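Local coordinates for protein VIN1 (Oscarella pearsei, PDB 6BFI) that binds actin filaments and may play a role in cell-cell adhesion, as a sponge member of the vinculin/alpha-catenin family, at residues V511-K515 with F595-D600; R506-V511 with S533-A538; S503-I507 with V606-R610. Numbering follows the deposited sequence.

Interaction 1: residues V511-K515 with F595-D600; sequences VKEAK and FCSSAD
Antiparallel packing inside a helical bundle, the building unit of vinculin-family proteins, is illustrated here by two almost exactly opposed helices. Residues 511-515 belong to helix 496-519 and residues 595-600 to helix 589-615; both are regular alpha-helix, with phi near -65° and psi near -40°. The axes run 10.2 Å apart at 178°, and the register pairs V511 with A599 (CA-CA 6.4 Å) and K515 with C596 (CA-CA 5.9 Å). Within the segments the main chain is paired i to i-4: K515 N donates to V511 O at 2.9 Å, A599 N to F595 O at 2.9 Å and D600 N to C596 O at 2.9 Å. On the buried side, V511 (chi1 t) brings CG1 to 3.7 Å from A599 CB, while F595, also t, places CZ 3.9 Å from A514 CB and turns its ring edge to the A514 carbonyl. The F595 side chain also touches M575 and V582 of helix 572-584 and L527 of helix 524-550. Away from the contact, S597 OG and S598 OG find acceptors in the carbonyls of R593 and K594, and E513 OE1 pairs with R516. The charged flank belongs to K515, whose m, t, m, t chain runs past C596, CG to SG 3.8 Å, and carries its ammonium to D600, whose m chi1 lets OD1 meet it: NZ donates to OD1 at 3.1 Å, a hydrogen-bonded salt bridge.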
# COMPACT_ATOMS: atom_id res chain seq x y z
N VAL A 511 -19.09 17.36 -29.20
CA VAL A 511 -18.98 17.26 -30.66
C VAL A 511 -20.25 17.78 -31.32
O VAL A 511 -20.19 18.45 -32.36
CB VAL A 511 -18.66 15.82 -31.08
CG1 VAL A 511 -18.91 15.62 -32.57
CG2 VAL A 511 -17.22 15.48 -30.74
N LYS A 512 -21.41 17.48 -30.74
CA LYS A 512 -22.66 18.04 -31.26
C LYS A 512 -22.62 19.57 -31.21
O LYS A 512 -22.96 20.24 -32.19
CB LYS A 512 -23.85 17.51 -30.46
CG LYS A 512 -24.99 18.51 -30.30
CD LYS A 512 -26.34 17.83 -30.10
CE LYS A 512 -26.86 17.26 -31.41
NZ LYS A 512 -28.27 16.77 -31.28
N GLU A 513 -22.20 20.13 -30.08
CA GLU A 513 -22.13 21.58 -29.96
C GLU A 513 -21.12 22.17 -30.95
O GLU A 513 -21.35 23.25 -31.51
CB GLU A 513 -21.78 21.98 -28.53
CG GLU A 513 -21.83 23.47 -28.25
CD GLU A 513 -23.16 24.09 -28.64
OE1 GLU A 513 -23.15 25.11 -29.36
OE2 GLU A 513 -24.21 23.56 -28.22
N ALA A 514 -20.01 21.46 -31.19
CA ALA A 514 -19.01 21.95 -32.12
C ALA A 514 -19.52 21.92 -33.56
O ALA A 514 -19.22 22.83 -34.35
CB ALA A 514 -17.72 21.14 -31.99
N LYS A 515 -20.29 20.89 -33.92
CA LYS A 515 -20.91 20.86 -35.24
C LYS A 515 -21.94 21.98 -35.37
O LYS A 515 -22.06 22.59 -36.44
CB LYS A 515 -21.55 19.50 -35.49
CG LYS A 515 -20.56 18.35 -35.64
CD LYS A 515 -21.26 17.06 -36.04
CE LYS A 515 -22.21 16.57 -34.97
NZ LYS A 515 -22.83 15.26 -35.32
N PHE A 595 -14.91 18.82 -41.40
CA PHE A 595 -14.74 18.86 -39.95
C PHE A 595 -15.79 18.03 -39.24
O PHE A 595 -15.48 17.29 -38.30
CB PHE A 595 -14.78 20.31 -39.46
CG PHE A 595 -15.13 20.44 -38.00
CD1 PHE A 595 -14.23 20.05 -37.02
CD2 PHE A 595 -16.36 20.94 -37.62
CE1 PHE A 595 -14.56 20.17 -35.68
CE2 PHE A 595 -16.69 21.06 -36.28
CZ PHE A 595 -15.79 20.67 -35.31
N CYS A 596 -17.05 18.13 -39.67
CA CYS A 596 -18.12 17.36 -39.04
C CYS A 596 -17.86 15.86 -39.17
O CYS A 596 -18.03 15.10 -38.21
CB CYS A 596 -19.47 17.73 -39.64
SG CYS A 596 -20.02 19.42 -39.26
N SER A 597 -17.44 15.42 -40.36
CA SER A 597 -17.13 14.00 -40.55
C SER A 597 -15.96 13.56 -39.68
O SER A 597 -15.95 12.45 -39.15
CB SER A 597 -16.85 13.71 -42.02
OG SER A 597 -17.95 14.09 -42.83
N SER A 598 -14.95 14.43 -39.53
CA SER A 598 -13.80 14.08 -38.71
C SER A 598 -14.18 13.94 -37.23
O SER A 598 -13.77 12.99 -36.56
CB SER A 598 -12.70 15.14 -38.88
OG SER A 598 -12.27 15.21 -40.23
N ALA A 599 -14.97 14.89 -36.72
CA ALA A 599 -15.42 14.81 -35.34
C ALA A 599 -16.29 13.57 -35.12
O ALA A 599 -16.15 12.87 -34.11
CB ALA A 599 -16.18 16.08 -34.96
N ASP A 600 -17.19 13.28 -36.07
CA ASP A 600 -17.95 12.04 -35.99
C ASP A 600 -17.03 10.82 -35.97
O ASP A 600 -17.33 9.83 -35.29
CB ASP A 600 -18.93 11.95 -37.16
CG ASP A 600 -20.05 12.98 -37.07
OD1 ASP A 600 -20.42 13.36 -35.94
OD2 ASP A 600 -20.56 13.39 -38.13

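Interaction 2: residues R506-V511 with S533-A538; sequences RIQADV and SVARQA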
# COMPACT_ATOMS: atom_id res chain seq x y z
N ARG A 506 -20.08 12.85 -22.78
CA ARG A 506 -19.57 14.22 -22.81
C ARG A 506 -18.98 14.55 -24.17
O ARG A 506 -19.20 15.65 -24.70
CB ARG A 506 -18.53 14.42 -21.70
CG ARG A 506 -19.13 14.44 -20.30
CD ARG A 506 -18.08 14.22 -19.22
NE ARG A 506 -17.83 15.41 -18.42
CZ ARG A 506 -16.67 16.08 -18.41
NH1 ARG A 506 -15.65 15.66 -19.15
NH2 ARG A 506 -16.54 17.15 -17.65
N ILE A 507 -18.24 13.61 -24.77
CA ILE A 507 -17.69 13.84 -26.10
C ILE A 507 -18.80 13.96 -27.13
O ILE A 507 -18.71 14.75 -28.07
CB ILE A 507 -16.69 12.73 -26.46
CG1 ILE A 507 -15.37 12.93 -25.70
CG2 ILE A 507 -16.42 12.70 -27.95
CD1 ILE A 507 -14.38 11.81 -25.88
N GLN A 508 -19.88 13.19 -26.96
CA GLN A 508 -21.02 13.32 -27.87
C GLN A 508 -21.64 14.71 -27.79
O GLN A 508 -21.91 15.34 -28.82
CB GLN A 508 -22.08 12.25 -27.56
CG GLN A 508 -21.79 10.88 -28.15
CD GLN A 508 -22.90 9.89 -27.86
OE1 GLN A 508 -24.03 10.28 -27.56
NE2 GLN A 508 -22.58 8.60 -27.95
N ALA A 509 -21.87 15.20 -26.57
CA ALA A 509 -22.46 16.53 -26.41
C ALA A 509 -21.54 17.62 -26.95
O ALA A 509 -22.00 18.55 -27.63
CB ALA A 509 -22.79 16.78 -24.94
N ASP A 510 -20.24 17.53 -26.66
CA ASP A 510 -19.32 18.58 -27.10
C ASP A 510 -19.11 18.55 -28.61
O ASP A 510 -18.97 19.60 -29.23
CB ASP A 510 -17.99 18.44 -26.36
CG ASP A 510 -18.09 18.83 -24.90
OD1 ASP A 510 -19.04 19.55 -24.54
OD2 ASP A 510 -17.21 18.42 -24.11
N VAL A 511 -19.09 17.36 -29.20
CA VAL A 511 -18.98 17.26 -30.66
C VAL A 511 -20.25 17.78 -31.32
O VAL A 511 -20.19 18.45 -32.36
CB VAL A 511 -18.66 15.82 -31.08
CG1 VAL A 511 -18.91 15.62 -32.57
CG2 VAL A 511 -17.22 15.48 -30.74
N SER A 533 -11.01 20.86 -26.72
CA SER A 533 -11.56 20.13 -25.58
C SER A 533 -11.91 18.69 -25.97
O SER A 533 -11.63 17.75 -25.22
CB SER A 533 -12.78 20.85 -25.03
OG SER A 533 -13.51 20.02 -24.14
N VAL A 534 -12.53 18.52 -27.14
CA VAL A 534 -12.84 17.17 -27.62
C VAL A 534 -11.56 16.37 -27.82
O VAL A 534 -11.49 15.18 -27.46
CB VAL A 534 -13.67 17.25 -28.92
CG1 VAL A 534 -13.75 15.88 -29.58
CG2 VAL A 534 -15.06 17.79 -28.62
N ALA A 535 -10.52 16.99 -28.38
CA ALA A 535 -9.25 16.30 -28.56
C ALA A 535 -8.66 15.86 -27.23
O ALA A 535 -8.11 14.75 -27.12
CB ALA A 535 -8.27 17.20 -29.32
N ARG A 536 -8.76 16.71 -26.20
CA ARG A 536 -8.22 16.35 -24.89
C ARG A 536 -9.02 15.21 -24.26
O ARG A 536 -8.43 14.31 -23.65
CB ARG A 536 -8.19 17.57 -23.98
CG ARG A 536 -7.21 18.65 -24.42
CD ARG A 536 -7.00 19.70 -23.33
NE ARG A 536 -8.21 20.46 -23.05
CZ ARG A 536 -8.50 21.63 -23.62
NH1 ARG A 536 -7.67 22.17 -24.50
NH2 ARG A 536 -9.62 22.26 -23.30
N GLN A 537 -10.35 15.24 -24.39
CA GLN A 537 -11.15 14.14 -23.85
C GLN A 537 -10.84 12.83 -24.56
O GLN A 537 -10.74 11.77 -23.92
CB GLN A 537 -12.64 14.49 -23.96
CG GLN A 537 -13.05 15.70 -23.14
CD GLN A 537 -14.51 16.05 -23.31
OE1 GLN A 537 -15.39 15.21 -23.13
NE2 GLN A 537 -14.78 17.30 -23.67
N ALA A 538 -10.68 12.88 -25.89
CA ALA A 538 -10.33 11.68 -26.63
C ALA A 538 -8.97 11.13 -26.22
O ALA A 538 -8.80 9.92 -26.04
CB ALA A 538 -10.36 11.96 -28.13
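S533, within helix 524-550, starts the segment with its CA-to-CB bond toward the first helix, yet it covers little of it: its OG remains 4.0 Å from D510 OD2. Its main part is indirect, since S533 OG accepts a hydrogen bond from Q537 NE2 at 3.0 Å, one turn on. V534 supplies the apolar centre. It sits opposite I507, the two CA atoms 6.1 Å apart, and its CG1 meets V511 CG2 at 3.7 Å while its CG2 lies 3.8 Å from D510 CB; I507 CG2 is a looser neighbour, 4.5 Å from V534 CG1. Here the general rule of the antiparallel helical bundle, the architecture of the vinculin family, can be read directly: helices 496-519 and 524-550 follow each other in the chain, pack at 163° with axes 10.0 Å apart, and bury the aliphatic residues that also face helix 589-615, where I507 and V511 both touch V603. A535 turns away, to I572 and V576 of helix 572-584. Q537 then contributes the most covered surface of any residue in the pair. Its NE2 donates to D510 OD2 at 2.7 Å, nearly straight at 168°, as well as to S533, so one amide group joins both helices. Its OE1 lies against aliphatic carbons, 3.4 Å from I507 CG1 and 3.5 Å from R506 CB. At A538 the segment ends with the backbone N 3.9 Å from I507 CD1.

Interaction 3: residues S503-I507 with V606-R610; sequences SEARI and VAAVR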
# COMPACT_ATOMS: atom_id res chain seq x y z
N SER A 503 -17.16 9.64 -20.63
CA SER A 503 -16.41 10.32 -21.68
C SER A 503 -17.11 10.22 -23.03
O SER A 503 -17.05 11.15 -23.83
CB SER A 503 -15.00 9.75 -21.77
OG SER A 503 -14.28 9.95 -20.56
N GLU A 504 -17.78 9.09 -23.30
CA GLU A 504 -18.51 8.96 -24.56
C GLU A 504 -19.66 9.95 -24.62
O GLU A 504 -19.89 10.59 -25.65
CB GLU A 504 -19.01 7.52 -24.72
CG GLU A 504 -19.59 7.19 -26.09
CD GLU A 504 -20.17 5.79 -26.15
OE1 GLU A 504 -20.30 5.15 -25.09
OE2 GLU A 504 -20.50 5.33 -27.27
N ALA A 505 -20.40 10.09 -23.52
CA ALA A 505 -21.53 11.02 -23.50
C ALA A 505 -21.06 12.47 -23.60
O ALA A 505 -21.57 13.24 -24.42
CB ALA A 505 -22.36 10.81 -22.23
N ARG A 506 -20.08 12.85 -22.78
CA ARG A 506 -19.57 14.22 -22.81
C ARG A 506 -18.98 14.55 -24.17
O ARG A 506 -19.20 15.65 -24.70
CB ARG A 506 -18.53 14.42 -21.70
CG ARG A 506 -19.13 14.44 -20.30
CD ARG A 506 -18.08 14.22 -19.22
NE ARG A 506 -17.83 15.41 -18.42
CZ ARG A 506 -16.67 16.08 -18.41
NH1 ARG A 506 -15.65 15.66 -19.15
NH2 ARG A 506 -16.54 17.15 -17.65
N ILE A 507 -18.24 13.61 -24.77
CA ILE A 507 -17.69 13.84 -26.10
C ILE A 507 -18.80 13.96 -27.13
O ILE A 507 -18.71 14.75 -28.07
CB ILE A 507 -16.69 12.73 -26.46
CG1 ILE A 507 -15.37 12.93 -25.70
CG2 ILE A 507 -16.42 12.70 -27.95
CD1 ILE A 507 -14.38 11.81 -25.88
N VAL A 606 -14.08 6.57 -30.01
CA VAL A 606 -14.37 6.45 -28.58
C VAL A 606 -15.38 5.34 -28.34
O VAL A 606 -15.23 4.52 -27.42
CB VAL A 606 -14.86 7.80 -28.02
CG1 VAL A 606 -15.37 7.63 -26.59
CG2 VAL A 606 -13.73 8.82 -28.06
N ALA A 607 -16.43 5.29 -29.17
CA ALA A 607 -17.40 4.20 -29.06
C ALA A 607 -16.74 2.84 -29.23
O ALA A 607 -17.14 1.87 -28.59
CB ALA A 607 -18.51 4.39 -30.08
N ALA A 608 -15.72 2.75 -30.09
CA ALA A 608 -15.03 1.48 -30.29
C ALA A 608 -14.28 1.06 -29.04
O ALA A 608 -14.38 -0.10 -28.60
CB ALA A 608 -14.08 1.58 -31.48
N VAL A 609 -13.53 1.98 -28.44
CA VAL A 609 -12.81 1.65 -27.21
C VAL A 609 -13.79 1.24 -26.11
O VAL A 609 -13.59 0.24 -25.41
CB VAL A 609 -11.93 2.84 -26.77
CG1 VAL A 609 -11.12 2.48 -25.53
CG2 VAL A 609 -11.03 3.28 -27.91
N ARG A 610 -14.87 2.02 -25.96
CA ARG A 610 -15.91 1.67 -25.00
C ARG A 610 -16.50 0.30 -25.28
O ARG A 610 -16.89 -0.41 -24.35
CB ARG A 610 -17.00 2.74 -25.01
CG ARG A 610 -18.02 2.63 -23.89
CD ARG A 610 -19.29 1.89 -24.32
NE ARG A 610 -19.98 2.55 -25.42
CZ ARG A 610 -20.08 2.05 -26.65
NH1 ARG A 610 -19.55 0.87 -26.93
NH2 ARG A 610 -20.72 2.72 -27.60
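How a side chain spans the gap between two helices depends on its rotamer, and E504 gives a clear case. Both chi1 and chi2 are t, so the chain is fully extended from helix 496-519 and its carboxylate, with chi3 near 10°, arrives broadside at R610. The arginine does the bending: chi1 is t, but chi2 at -97° lies between wells and chi3 is m, which swings the guanidinium so that its edge meets the acid. The result is a two-pronged salt bridge, R610 NE to E504 OE1 at 2.6 Å and R610 NH2 to E504 OE2 at 2.6 Å. A607 CB comes within 3.6 Å of E504 OE2. On the inner side V606, chi1 t, spreads its methyls over the partner helix: CG1 is 4.1 Å from E504 CB, and CG2 is 3.8 Å from CD1 of I507, whose m, t conformation extends the chain to that point. V606 also meets L568 of helix 555-569, and the neighbouring V609 faces that helix as well. With axes 10.3 Å apart at 166°, an apolar interior and an ionic outer flank, the pair is typical of antiparallel helices in the vinculin-family helical bundle.

Overall arrangement
All three contacts lie on one side of the chain's centre and share helix 496-519, which meets its next neighbour in sequence, helix 524-550, in interaction 2 and the much later helix 589-615 in interactions 1 and 3. Interaction 1 is nested within the loop closed by interaction 3, as antiparallel helices require, and their centres are about 14 Å apart; the centre of interaction 2 lies about 9 Å from each of the others. V511 serves interactions 1 and 2, while I507 makes contacts in interactions 2 and 3, so the same buried residues hold two neighbours at once. Three helices thus meet in one bundle interior, which helices 555-569 and 572-584 also line.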